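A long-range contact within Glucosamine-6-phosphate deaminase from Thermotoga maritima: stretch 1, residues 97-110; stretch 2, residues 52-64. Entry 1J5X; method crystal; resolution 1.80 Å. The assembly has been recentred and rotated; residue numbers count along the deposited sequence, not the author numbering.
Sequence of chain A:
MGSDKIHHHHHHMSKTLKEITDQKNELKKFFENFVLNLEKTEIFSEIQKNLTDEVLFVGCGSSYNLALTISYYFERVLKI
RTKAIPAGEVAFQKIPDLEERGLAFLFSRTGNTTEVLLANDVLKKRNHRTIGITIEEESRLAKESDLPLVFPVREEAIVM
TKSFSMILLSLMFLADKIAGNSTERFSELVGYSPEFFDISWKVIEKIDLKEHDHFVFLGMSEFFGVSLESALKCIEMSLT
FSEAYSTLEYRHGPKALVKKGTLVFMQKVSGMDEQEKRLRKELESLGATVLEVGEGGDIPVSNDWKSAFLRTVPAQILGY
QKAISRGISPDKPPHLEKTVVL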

# COMPACT_ATOMS: atom_id res chain seq x y z
N ASP A 97 21.10 -13.16 8.94
CA ASP A 97 22.04 -12.03 9.10
C ASP A 97 22.06 -10.97 7.99
O ASP A 97 21.85 -11.28 6.83
CB ASP A 97 23.49 -12.55 9.29
CG ASP A 97 23.70 -13.26 10.64
OD1 ASP A 97 23.01 -12.93 11.64
OD2 ASP A 97 24.60 -14.15 10.71
N LEU A 98 22.35 -9.72 8.35
CA LEU A 98 22.42 -8.65 7.34
C LEU A 98 23.81 -8.49 6.75
O LEU A 98 24.78 -9.09 7.22
CB LEU A 98 22.08 -7.28 7.93
CG LEU A 98 20.74 -6.99 8.59
CD1 LEU A 98 19.60 -7.38 7.67
CD2 LEU A 98 20.71 -7.76 9.91
N GLU A 99 23.88 -7.65 5.72
CA GLU A 99 25.17 -7.36 5.11
C GLU A 99 25.95 -6.60 6.19
O GLU A 99 25.40 -6.25 7.25
CB GLU A 99 24.99 -6.50 3.85
N GLU A 100 27.22 -6.34 5.91
CA GLU A 100 28.06 -5.65 6.88
C GLU A 100 27.66 -4.19 7.15
O GLU A 100 27.99 -3.63 8.20
CB GLU A 100 29.56 -5.74 6.42
N ARG A 101 26.94 -3.58 6.22
CA ARG A 101 26.54 -2.18 6.38
C ARG A 101 25.41 -1.96 5.41
O ARG A 101 25.26 -2.74 4.44
CB ARG A 101 27.70 -1.27 6.01
N GLY A 102 24.63 -0.90 5.62
CA GLY A 102 23.56 -0.63 4.69
C GLY A 102 22.74 0.58 5.11
O GLY A 102 23.16 1.38 5.98
N LEU A 103 21.58 0.71 4.47
CA LEU A 103 20.66 1.82 4.75
C LEU A 103 19.31 1.14 5.02
O LEU A 103 18.99 0.15 4.34
CB LEU A 103 20.53 2.71 3.53
CG LEU A 103 19.59 3.90 3.68
CD1 LEU A 103 20.11 4.88 4.75
CD2 LEU A 103 19.48 4.65 2.34
N ALA A 104 18.54 1.62 6.00
CA ALA A 104 17.25 1.02 6.32
C ALA A 104 16.18 2.09 6.46
O ALA A 104 16.37 3.06 7.18
CB ALA A 104 17.34 0.22 7.63
N PHE A 105 15.08 1.91 5.76
CA PHE A 105 13.96 2.84 5.89
C PHE A 105 13.06 2.15 6.92
O PHE A 105 12.63 1.00 6.74
CB PHE A 105 13.15 3.02 4.60
CG PHE A 105 13.85 3.85 3.53
CD1 PHE A 105 14.94 3.33 2.80
CD2 PHE A 105 13.36 5.11 3.21
CE1 PHE A 105 15.51 4.10 1.74
CE2 PHE A 105 13.92 5.86 2.17
CZ PHE A 105 14.99 5.34 1.45
N LEU A 106 12.77 2.86 8.01
CA LEU A 106 11.88 2.34 9.10
C LEU A 106 10.53 3.12 9.03
O LEU A 106 10.54 4.35 8.98
CB LEU A 106 12.57 2.61 10.46
CG LEU A 106 13.73 1.75 10.97
CD1 LEU A 106 13.22 0.48 11.54
CD2 LEU A 106 14.74 1.49 9.85
N PHE A 107 9.41 2.41 8.97
CA PHE A 107 8.10 3.05 8.83
C PHE A 107 7.22 2.87 10.06
O PHE A 107 7.01 1.76 10.52
CB PHE A 107 7.31 2.42 7.67
CG PHE A 107 7.98 2.53 6.32
CD1 PHE A 107 9.04 1.70 5.99
CD2 PHE A 107 7.54 3.49 5.40
CE1 PHE A 107 9.67 1.83 4.74
CE2 PHE A 107 8.15 3.64 4.11
CZ PHE A 107 9.23 2.80 3.78
N SER A 108 6.70 3.98 10.56
CA SER A 108 5.74 3.89 11.70
C SER A 108 5.02 5.24 11.60
O SER A 108 5.62 6.27 11.87
CB SER A 108 6.45 3.80 13.07
OG SER A 108 5.42 3.96 14.09
N ARG A 109 3.77 5.19 11.20
CA ARG A 109 2.96 6.40 11.02
C ARG A 109 2.98 7.24 12.30
O ARG A 109 3.31 8.42 12.26
CB ARG A 109 1.54 6.00 10.68
CG ARG A 109 0.58 7.21 10.54
CD ARG A 109 -0.79 6.75 10.06
NE ARG A 109 -1.38 5.68 10.87
CZ ARG A 109 -2.68 5.46 10.99
NH1 ARG A 109 -3.54 6.25 10.36
NH2 ARG A 109 -3.14 4.42 11.67
N THR A 110 2.63 6.62 13.44
CA THR A 110 2.60 7.39 14.72
C THR A 110 4.01 7.62 15.24
O THR A 110 4.27 8.51 16.08
CB THR A 110 1.79 6.65 15.86
OG1 THR A 110 2.47 5.45 16.21
CG2 THR A 110 0.34 6.37 15.43
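Stretch 2, residues 52-64: TDEVLFVGCGSSY

Residues 54-59 of stretch 2 form a β-strand that runs parallel to strand 102-107, with an angle of 17° between their directions (signed crossing angle -17°) and a closest axial approach of 4.6 Å. The register pairs Leu-103 with Val-55, Ala-104 with Leu-56, Phe-105 with Phe-57 and Leu-106 with Val-58, at CA-CA distances of 4.5 to 5.0 Å. After Gly-59 the chain turns through Cys-60 and Gly-61 into a helix beginning at Ser-62. Gly-61, the N-cap residue, has a positive phi (60°), a conformation that favours glycine.

Four backbone hydrogen bonds join the strands in the staggered pattern of a parallel sheet: Leu-56 N to Leu-103 O (2.9 Å), Phe-105 N to Leu-56 O (2.8 Å), Val-58 N to Phe-105 O (2.7 Å) and Phe-107 N to Val-58 O (2.9 Å). Beyond them the strands part, and water 1 bridges Phe-107 O (2.6 Å) and Cys-60 N (2.8 Å).

Apolar packing covers both faces. On one, Phe-57 CE2 lies over a face of the Phe-105 ring, 3.6 Å from Phe-105 CD1; the near-parallel rings are slid apart and barely overlap. Val-55 CG1 meets the ring edge at Phe-105 CE1 (3.6 Å). On the other, Leu-56 CB approaches Ala-104 CB (4.1 Å), and Val-58 CG1 approaches Leu-106 CD1 (4.0 Å).

Past the strand, at the start of the helix, Ser-63 CB packs against Phe-107 CB at 3.6 Å, on the Phe-105 side of the sheet.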

# COMPACT_ATOMS: atom_id res chain seq x y z
N THR A 52 23.07 2.93 -0.56
CA THR A 52 24.00 1.81 -0.42
C THR A 52 23.71 0.56 -1.24
O THR A 52 22.70 0.44 -1.95
CB THR A 52 24.09 1.24 1.04
OG1 THR A 52 22.80 0.76 1.45
CG2 THR A 52 24.62 2.30 2.02
N ASP A 53 24.64 -0.38 -1.06
CA ASP A 53 24.63 -1.68 -1.66
C ASP A 53 23.25 -2.33 -1.51
O ASP A 53 22.59 -2.69 -2.53
CB ASP A 53 25.69 -2.54 -0.96
N GLU A 54 22.84 -2.50 -0.24
CA GLU A 54 21.58 -3.16 0.08
C GLU A 54 20.71 -2.18 0.87
O GLU A 54 21.22 -1.46 1.75
CB GLU A 54 21.88 -4.42 0.92
CG GLU A 54 20.78 -4.93 1.83
CD GLU A 54 21.29 -5.72 3.09
OE1 GLU A 54 21.85 -5.13 4.08
OE2 GLU A 54 21.10 -6.95 3.08
N VAL A 55 19.44 -2.10 0.53
CA VAL A 55 18.58 -1.17 1.26
C VAL A 55 17.41 -1.95 1.81
O VAL A 55 16.78 -2.75 1.11
CB VAL A 55 18.11 -0.02 0.40
CG1 VAL A 55 17.17 0.93 1.23
CG2 VAL A 55 19.37 0.75 -0.13
N LEU A 56 17.18 -1.80 3.12
CA LEU A 56 16.08 -2.47 3.79
C LEU A 56 14.87 -1.51 3.97
O LEU A 56 15.04 -0.30 4.07
CB LEU A 56 16.51 -2.91 5.19
CG LEU A 56 17.83 -3.67 5.33
CD1 LEU A 56 17.95 -4.17 6.79
CD2 LEU A 56 17.85 -4.82 4.38
N PHE A 57 13.66 -2.10 3.99
CA PHE A 57 12.41 -1.36 4.18
C PHE A 57 11.76 -2.15 5.30
O PHE A 57 11.44 -3.31 5.13
CB PHE A 57 11.63 -1.38 2.90
CG PHE A 57 12.33 -0.61 1.80
CD1 PHE A 57 13.30 -1.24 0.99
CD2 PHE A 57 12.07 0.73 1.62
CE1 PHE A 57 13.99 -0.50 0.00
CE2 PHE A 57 12.75 1.49 0.65
CZ PHE A 57 13.71 0.87 -0.16
N VAL A 58 11.53 -1.50 6.46
CA VAL A 58 11.08 -2.28 7.64
C VAL A 58 9.84 -1.64 8.26
O VAL A 58 9.86 -0.44 8.49
CB VAL A 58 12.25 -2.23 8.69
CG1 VAL A 58 11.88 -2.95 9.98
CG2 VAL A 58 13.56 -2.87 8.05
N GLY A 59 8.81 -2.42 8.53
CA GLY A 59 7.61 -1.80 9.11
C GLY A 59 6.61 -2.84 9.54
O GLY A 59 6.89 -4.01 9.36
N CYS A 60 5.46 -2.41 10.09
CA CYS A 60 4.40 -3.32 10.57
C CYS A 60 3.04 -3.02 9.96
O CYS A 60 2.70 -1.83 9.76
CB CYS A 60 4.21 -3.21 12.10
SG CYS A 60 5.72 -3.52 13.06
N GLY A 61 2.29 -4.08 9.67
CA GLY A 61 0.92 -3.92 9.15
C GLY A 61 0.91 -3.16 7.84
O GLY A 61 1.67 -3.52 6.90
N SER A 62 0.04 -2.14 7.73
CA SER A 62 0.03 -1.33 6.49
C SER A 62 1.40 -0.79 6.16
O SER A 62 1.72 -0.60 4.97
CB SER A 62 -0.92 -0.11 6.57
OG SER A 62 -2.18 -0.58 6.93
N SER A 63 2.21 -0.49 7.20
CA SER A 63 3.54 0.07 6.93
C SER A 63 4.50 -1.02 6.40
O SER A 63 5.51 -0.75 5.75
CB SER A 63 4.11 0.74 8.16
OG SER A 63 3.64 2.09 8.28
N TYR A 64 4.20 -2.27 6.72
CA TYR A 64 5.02 -3.33 6.15
C TYR A 64 4.57 -3.45 4.71
O TYR A 64 5.38 -3.69 3.81
CB TYR A 64 4.82 -4.68 6.86
CG TYR A 64 5.33 -5.87 6.05
CD1 TYR A 64 6.71 -6.10 5.91
CD2 TYR A 64 4.41 -6.67 5.33
CE1 TYR A 64 7.21 -7.10 5.05
CE2 TYR A 64 4.91 -7.69 4.43
CZ TYR A 64 6.30 -7.87 4.30
OH TYR A 64 6.82 -8.73 3.34
O HOH W 1 5.09 0.12 11.31
O HOH W 2 2.63 2.49 10.91